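PDB 4KG7: peptidase S8 and S53, subtilisin, kexin, sedolisin from Mycobacterium smegmatis, which probably acts as a subtilisin-like serine endopeptidase, the mycosin MycP3 of the ESX-3 type VII secretion system. Local coordinates for residues S56-H61 with A372-D377; P80-V85 with V291-A296; G110-Q115 with A128-I133. All blocks are in the same frame, centred on the assembly; numbering follows the deposited sequence.

In the fold
Followed from the N terminus, the chain first passes residues 56-61, on helix 55-59; these wait until the last modelled residues, 372-377, for their partner, so contact 1 closes a loop of 310 residues. Within it, loop 80-85, just before strand 85-90, meets 291-296 in contact 2, setting the loop that leads into the parallel sheet against the small antiparallel sheet. Nested deeper still, contact 3 closes the shortest loop, laying helix 104-113 on strand 129-134. No loops cross. Contacts 2 and 3 touch, with centres 8 Å apart, partly through Arg-81 and Gln-115, whereas contact 1 stands about 20 Å or more from both, between centres.

Contact 1 (S56-H61 with A372-D377); sequences SGAWQH and AALTWD
His-61 and Leu-374 bring their backbones closest here, with CA atoms 6.8 Å apart, and the contact between the two helices is made by van der Waals packing. The aliphatic part is small: Leu-374 CD1 reaches Ala-58 CB at 3.9 Å and lies equally near the carbonyl O of that alanine, while Leu-374 CB faces His-61 CB. Alanine suits this place because a single methyl lets the two helices approach, and leucine supplies the length to bridge them.

The second kind of packing is methyl on ring. Thr-375 CG2 sits over one face of the His-61 imidazole, 3.4 Å from CE1, and the two side chains cross at about a right angle. With OG1 set between the backbone N and carbonyl carbon (chi1 59°), the threonine points its methyl at the ring while OG1 bonds back to Val-371 O in its own helix. Lys-335 NZ hydrogen-bonds Leu-374 O and makes a weak bond with His-61 ND1, linking both segments.

Helix 318-335 underlies both: Ala-58 rests on its Leu-331 and Leu-374 on its Val-332, so the C-terminal helix 370-375 and helix 55-59 pack against the same helix, away from the predicted catalytic residues.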
# COMPACT_ATOMS: atom_id res chain seq x y z
N SER A 56 14.04 -10.25 12.33
CA SER A 56 15.00 -11.35 12.60
C SER A 56 14.32 -12.64 13.03
O SER A 56 14.61 -13.72 12.52
CB SER A 56 15.98 -10.91 13.69
OG SER A 56 16.78 -9.92 13.16
N GLY A 57 13.42 -12.52 13.98
CA GLY A 57 12.63 -13.66 14.43
C GLY A 57 11.79 -14.24 13.31
O GLY A 57 11.68 -15.43 13.15
N ALA A 58 11.18 -13.36 12.52
CA ALA A 58 10.30 -13.82 11.44
C ALA A 58 11.04 -14.63 10.38
O ALA A 58 10.53 -15.63 9.89
CB ALA A 58 9.62 -12.63 10.79
N TRP A 59 12.26 -14.20 10.05
CA TRP A 59 13.05 -14.88 9.01
C TRP A 59 13.48 -16.31 9.37
O TRP A 59 13.84 -17.09 8.47
CB TRP A 59 14.27 -14.06 8.62
CG TRP A 59 13.94 -12.71 8.02
CD1 TRP A 59 12.89 -12.41 7.20
CD2 TRP A 59 14.67 -11.48 8.20
NE1 TRP A 59 12.91 -11.08 6.87
CE2 TRP A 59 14.00 -10.47 7.45
CE3 TRP A 59 15.83 -11.13 8.90
CZ2 TRP A 59 14.44 -9.14 7.41
CZ3 TRP A 59 16.26 -9.82 8.86
CH2 TRP A 59 15.57 -8.84 8.11
N GLN A 60 13.41 -16.65 10.65
CA GLN A 60 13.60 -18.02 11.08
C GLN A 60 12.42 -18.92 10.72
O GLN A 60 12.56 -20.14 10.74
CB GLN A 60 13.88 -18.07 12.58
CG GLN A 60 15.25 -17.49 12.90
CD GLN A 60 16.34 -18.24 12.14
OE1 GLN A 60 16.41 -19.46 12.21
NE2 GLN A 60 17.14 -17.52 11.37
N HIS A 61 11.29 -18.32 10.35
CA HIS A 61 10.12 -19.06 9.89
C HIS A 61 9.91 -18.98 8.39
O HIS A 61 9.50 -19.96 7.77
CB HIS A 61 8.86 -18.56 10.62
CG HIS A 61 8.93 -18.76 12.10
ND1 HIS A 61 8.61 -19.97 12.69
CD2 HIS A 61 9.31 -17.94 13.11
CE1 HIS A 61 8.80 -19.88 14.00
NE2 HIS A 61 9.20 -18.65 14.28
N ALA A 372 4.18 -13.73 15.65
CA ALA A 372 2.91 -14.27 16.15
C ALA A 372 2.08 -14.82 14.98
O ALA A 372 1.49 -15.89 15.07
CB ALA A 372 2.14 -13.22 16.89
N ALA A 373 2.05 -14.08 13.87
CA ALA A 373 1.30 -14.52 12.69
C ALA A 373 1.86 -15.82 12.11
O ALA A 373 1.12 -16.68 11.61
CB ALA A 373 1.27 -13.43 11.63
N LEU A 374 3.17 -15.98 12.22
CA LEU A 374 3.83 -17.13 11.66
C LEU A 374 3.79 -18.34 12.56
O LEU A 374 4.08 -19.43 12.11
CB LEU A 374 5.29 -16.77 11.31
CG LEU A 374 5.38 -15.86 10.07
CD1 LEU A 374 6.71 -15.13 10.04
CD2 LEU A 374 5.17 -16.61 8.77
N THR A 375 3.41 -18.17 13.82
CA THR A 375 3.41 -19.29 14.76
C THR A 375 2.05 -19.63 15.39
O THR A 375 1.92 -20.63 16.10
CB THR A 375 4.41 -19.02 15.89
OG1 THR A 375 4.06 -17.82 16.56
CG2 THR A 375 5.81 -18.90 15.34
N TRP A 376 1.04 -18.80 15.14
CA TRP A 376 -0.29 -19.02 15.71
C TRP A 376 -0.92 -20.32 15.21
O TRP A 376 -0.76 -20.70 14.05
CB TRP A 376 -1.18 -17.83 15.35
CG TRP A 376 -2.59 -17.91 15.88
CD1 TRP A 376 -2.99 -17.82 17.19
CD2 TRP A 376 -3.78 -18.05 15.10
NE1 TRP A 376 -4.36 -17.92 17.27
CE2 TRP A 376 -4.87 -18.07 16.01
CE3 TRP A 376 -4.04 -18.19 13.73
CZ2 TRP A 376 -6.20 -18.21 15.58
CZ3 TRP A 376 -5.35 -18.31 13.30
CH2 TRP A 376 -6.42 -18.33 14.23
N ASP A 377 -1.61 -21.02 16.12
CA ASP A 377 -2.34 -22.22 15.77
C ASP A 377 -3.83 -21.93 15.88
O ASP A 377 -4.29 -21.55 16.95
CB ASP A 377 -1.97 -23.36 16.73
CG ASP A 377 -2.73 -24.64 16.42
OD1 ASP A 377 -2.29 -25.38 15.52
OD2 ASP A 377 -3.77 -24.89 17.07

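Contact 2 (P80-V85 with V291-A296); sequences PRLPNV and VSVSNA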
# COMPACT_ATOMS: atom_id res chain seq x y z
N PRO A 80 20.66 -2.91 -7.57
CA PRO A 80 21.27 -4.02 -6.83
C PRO A 80 20.48 -4.54 -5.64
O PRO A 80 20.61 -5.71 -5.27
CB PRO A 80 22.61 -3.46 -6.38
CG PRO A 80 22.87 -2.30 -7.24
CD PRO A 80 21.58 -1.76 -7.74
N ARG A 81 19.66 -3.69 -5.03
CA ARG A 81 18.86 -4.13 -3.89
C ARG A 81 17.46 -4.58 -4.32
O ARG A 81 16.70 -5.11 -3.50
CB ARG A 81 18.77 -3.01 -2.86
CG ARG A 81 20.12 -2.49 -2.40
CD ARG A 81 20.99 -3.54 -1.74
NE ARG A 81 20.62 -3.87 -0.37
CZ ARG A 81 21.05 -3.26 0.73
NH1 ARG A 81 21.90 -2.24 0.65
NH2 ARG A 81 20.63 -3.66 1.91
N LEU A 82 17.13 -4.38 -5.60
CA LEU A 82 15.88 -4.84 -6.19
C LEU A 82 16.13 -5.49 -7.55
O LEU A 82 15.74 -4.96 -8.58
CB LEU A 82 14.89 -3.70 -6.33
CG LEU A 82 14.29 -3.19 -5.04
CD1 LEU A 82 13.71 -1.80 -5.24
CD2 LEU A 82 13.27 -4.19 -4.46
N PRO A 83 16.80 -6.65 -7.54
CA PRO A 83 17.01 -7.47 -8.72
C PRO A 83 15.81 -8.41 -8.95
O PRO A 83 15.81 -9.22 -9.90
CB PRO A 83 18.24 -8.28 -8.31
CG PRO A 83 18.03 -8.53 -6.85
CD PRO A 83 17.38 -7.26 -6.33
N ASN A 84 14.82 -8.37 -8.05
CA ASN A 84 13.75 -9.35 -8.05
C ASN A 84 12.43 -8.73 -8.50
O ASN A 84 11.36 -9.06 -7.94
CB ASN A 84 13.60 -9.98 -6.64
CG ASN A 84 13.40 -8.95 -5.53
OD1 ASN A 84 13.93 -7.84 -5.59
ND2 ASN A 84 12.68 -9.35 -4.48
N VAL A 85 12.50 -7.82 -9.49
CA VAL A 85 11.29 -7.11 -9.99
C VAL A 85 10.95 -7.38 -11.45
O VAL A 85 11.77 -7.19 -12.37
CB VAL A 85 11.40 -5.59 -9.82
CG1 VAL A 85 10.04 -4.93 -10.01
CG2 VAL A 85 12.00 -5.24 -8.47
N VAL A 291 13.41 3.95 6.10
CA VAL A 291 14.61 3.76 5.28
C VAL A 291 14.33 2.63 4.31
O VAL A 291 13.86 1.56 4.70
CB VAL A 291 15.81 3.35 6.15
CG1 VAL A 291 17.02 3.05 5.27
CG2 VAL A 291 16.10 4.44 7.18
N SER A 292 14.58 2.89 3.03
CA SER A 292 14.39 1.86 2.02
C SER A 292 15.32 2.08 0.84
O SER A 292 16.38 2.69 0.97
CB SER A 292 12.91 1.84 1.63
OG SER A 292 12.62 0.74 0.80
N VAL A 293 14.96 1.54 -0.30
CA VAL A 293 15.81 1.57 -1.48
C VAL A 293 15.51 2.81 -2.33
O VAL A 293 14.36 3.24 -2.46
CB VAL A 293 15.56 0.27 -2.29
CG1 VAL A 293 16.31 0.26 -3.59
CG2 VAL A 293 15.87 -0.97 -1.43
N SER A 294 16.55 3.36 -2.95
CA SER A 294 16.43 4.54 -3.77
C SER A 294 16.23 4.20 -5.23
O SER A 294 16.75 3.17 -5.70
CB SER A 294 17.70 5.39 -3.62
OG SER A 294 17.64 6.55 -4.44
N ASN A 295 15.48 5.05 -5.94
CA ASN A 295 15.40 5.02 -7.42
C ASN A 295 16.52 5.79 -8.12
O ASN A 295 16.53 5.89 -9.34
CB ASN A 295 14.04 5.53 -7.91
CG ASN A 295 13.77 6.97 -7.49
OD1 ASN A 295 14.22 7.42 -6.45
ND2 ASN A 295 12.96 7.68 -8.29
N ALA A 296 17.45 6.36 -7.37
CA ALA A 296 18.65 6.97 -7.98
C ALA A 296 19.47 5.88 -8.66
O ALA A 296 19.37 4.72 -8.32
CB ALA A 296 19.48 7.66 -6.91
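Arg-81 NE donates to Gln-115 O over 2.8 Å, while the CB of the same arginine faces Val-293. The chain bends at both chi2 and chi3, which carries the guanidinium away from Val-293 while CB stays against it. There NH1 forms a salt bridge with Asp-119. Since all three guanidinium nitrogens have hydrogen-bonding partners, the charged group is well provided for although the residue is buried, and a backbone bond between Arg-81 and Gln-115 fixes the loop further.

Across the contact the meeting is purely apolar. Val-293 spreads its two methyls over neighbouring residues: CG2 lies 3.8 Å from Arg-81 CB, and CG1 lies 3.7 Å from Leu-82 CD1. With CG1 anti to the backbone N (chi1 175°), each branch gets its own partner, a task that a beta-branched residue fulfils without any lengthening of the side chain. Leucine, in turn, reaches out with one methyl from a loop that has no regular structure.

In the subtilisin fold this loop follows the strand that carries Asp-73, a predicted member of the charge relay, and leads into edge strand 85-90; Val-293 belongs to an outer strand of the small antiparallel sheet. Thr-106, in the helix that begins at predicted catalytic His-104, touches both Leu-82 and Val-293. The Leu-82 side chain remains about 11 Å from that of Asp-73.

Just past Val-293 the chain turns. Ser-294 OG accepts from Ala-296 N at 2.9 Å with an N-H...O angle of 164°, an ST turn for which the short hydroxyl of serine is well suited. The same oxygen is hydrogen-bonded to Thr-35 O, and the Asn-295 amide bonds the backbone of Ile-33, Thr-35 and Asp-100.

Contact 3 (G110-Q115 with A128-I133); sequences GLIAGQ and ARLISI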
# COMPACT_ATOMS: atom_id res chain seq x y z
N GLY A 110 11.10 -1.79 -1.89
CA GLY A 110 12.22 -2.10 -1.04
C GLY A 110 11.82 -2.64 0.31
O GLY A 110 12.40 -3.59 0.83
N LEU A 111 10.79 -2.04 0.91
CA LEU A 111 10.32 -2.52 2.21
C LEU A 111 9.77 -3.93 2.12
O LEU A 111 9.91 -4.72 3.05
CB LEU A 111 9.27 -1.58 2.81
CG LEU A 111 9.79 -0.22 3.27
CD1 LEU A 111 8.58 0.57 3.76
CD2 LEU A 111 10.83 -0.34 4.35
N ILE A 112 9.09 -4.23 1.00
CA ILE A 112 8.44 -5.52 0.80
C ILE A 112 9.47 -6.62 0.58
O ILE A 112 9.41 -7.64 1.24
CB ILE A 112 7.43 -5.49 -0.36
CG1 ILE A 112 6.32 -4.49 -0.02
CG2 ILE A 112 6.88 -6.90 -0.62
CD1 ILE A 112 5.37 -4.21 -1.17
N ALA A 113 10.41 -6.41 -0.34
CA ALA A 113 11.28 -7.51 -0.77
C ALA A 113 12.64 -7.01 -1.24
O ALA A 113 13.34 -7.71 -1.98
CB ALA A 113 10.61 -8.29 -1.87
N GLY A 114 13.09 -5.86 -0.74
CA GLY A 114 14.48 -5.46 -0.95
C GLY A 114 15.47 -6.47 -0.36
O GLY A 114 15.16 -7.19 0.58
N GLN A 115 16.66 -6.51 -0.94
CA GLN A 115 17.64 -7.51 -0.56
C GLN A 115 18.51 -7.02 0.57
O GLN A 115 18.83 -5.84 0.66
CB GLN A 115 18.51 -7.86 -1.76
CG GLN A 115 17.73 -8.45 -2.91
CD GLN A 115 16.96 -9.68 -2.47
OE1 GLN A 115 17.59 -10.70 -2.09
NE2 GLN A 115 15.64 -9.60 -2.49
N ALA A 128 10.68 -13.23 -1.83
CA ALA A 128 9.51 -13.02 -2.67
C ALA A 128 9.91 -12.35 -3.98
O ALA A 128 10.97 -11.76 -4.09
CB ALA A 128 8.48 -12.19 -1.93
N ARG A 129 9.06 -12.46 -4.98
CA ARG A 129 9.26 -11.76 -6.24
C ARG A 129 8.26 -10.64 -6.31
O ARG A 129 7.19 -10.72 -5.75
CB ARG A 129 9.06 -12.72 -7.40
CG ARG A 129 10.29 -13.60 -7.58
CD ARG A 129 10.16 -14.51 -8.77
NE ARG A 129 9.02 -15.44 -8.69
CZ ARG A 129 7.80 -15.23 -9.19
NH1 ARG A 129 7.48 -14.11 -9.83
NH2 ARG A 129 6.87 -16.18 -9.05
N LEU A 130 8.64 -9.56 -6.98
CA LEU A 130 7.77 -8.44 -7.12
C LEU A 130 7.35 -8.28 -8.57
O LEU A 130 8.13 -8.57 -9.47
CB LEU A 130 8.50 -7.16 -6.72
CG LEU A 130 8.95 -7.13 -5.26
CD1 LEU A 130 9.86 -5.93 -5.04
CD2 LEU A 130 7.75 -7.10 -4.35
N ILE A 131 6.13 -7.83 -8.78
CA ILE A 131 5.67 -7.32 -10.09
C ILE A 131 5.36 -5.84 -9.90
O ILE A 131 4.56 -5.48 -9.00
CB ILE A 131 4.40 -8.03 -10.58
CG1 ILE A 131 4.66 -9.52 -10.78
CG2 ILE A 131 3.93 -7.41 -11.89
CD1 ILE A 131 3.39 -10.32 -10.87
N SER A 132 5.97 -4.99 -10.71
CA SER A 132 5.70 -3.55 -10.66
C SER A 132 4.73 -3.10 -11.75
O SER A 132 5.02 -3.26 -12.92
CB SER A 132 6.97 -2.76 -10.86
OG SER A 132 6.66 -1.39 -10.85
N ILE A 133 3.61 -2.53 -11.33
CA ILE A 133 2.61 -1.95 -12.23
C ILE A 133 2.56 -0.46 -11.90
O ILE A 133 2.19 -0.07 -10.78
CB ILE A 133 1.21 -2.56 -12.02
CG1 ILE A 133 1.25 -4.06 -12.32
CG2 ILE A 133 0.18 -1.89 -12.90
CD1 ILE A 133 -0.02 -4.78 -11.89
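Ala-128 brings its CB to within 4.4 Å of Ala-113 CB, and here the two backbones are nearest, with CA atoms 6.1 Å apart. Two small residues permit so close an approach where the helix meets the strand. Both also offer their carbonyl oxygens to one donor, Asn-84 ND2, which thereby joins Ala-113 to Ala-128. On the helix side the chain changes course: Gly-114 N still bonds Gly-110 O at 2.8 Å, and glycine fits because a side chain here would run into that same oxygen. Gln-115 folds back, its NE2 making a weak bond to Ala-113 O and another bond to Pro-126 O.

At Arg-129 the strand begins and the side chain points away from the helix, as expected next to an inward-facing neighbour. Leu-130 is that neighbour and does most of the packing. Ala-113 CB sits in its fork, 3.9 Å from CG and 4.0 Å from both CD1 and CD2. CD2 extends further to Ile-112 CG2, at 3.8 Å, the methyl that chi1 of -63° places anti to the isoleucine's own backbone N. Branched side chains on both partners fill the interface around the bare alanine methyl.

Beyond Leu-130 the strand draws off from the helix. Ile-131 turns to the other face, towards Thr-68 and Glu-86, and Ser-132 OG bonds Gly-97 O.

Helix 104-113 is the crossover of a beta-alpha-beta unit from strand 85-90 to strand 129-134. Leu-130 also packs on Val-85 and Val-69 in the two strands that flank its own, while Ile-112 lies on Val-69 and Val-71 and against Ala-323 of helix 318-335.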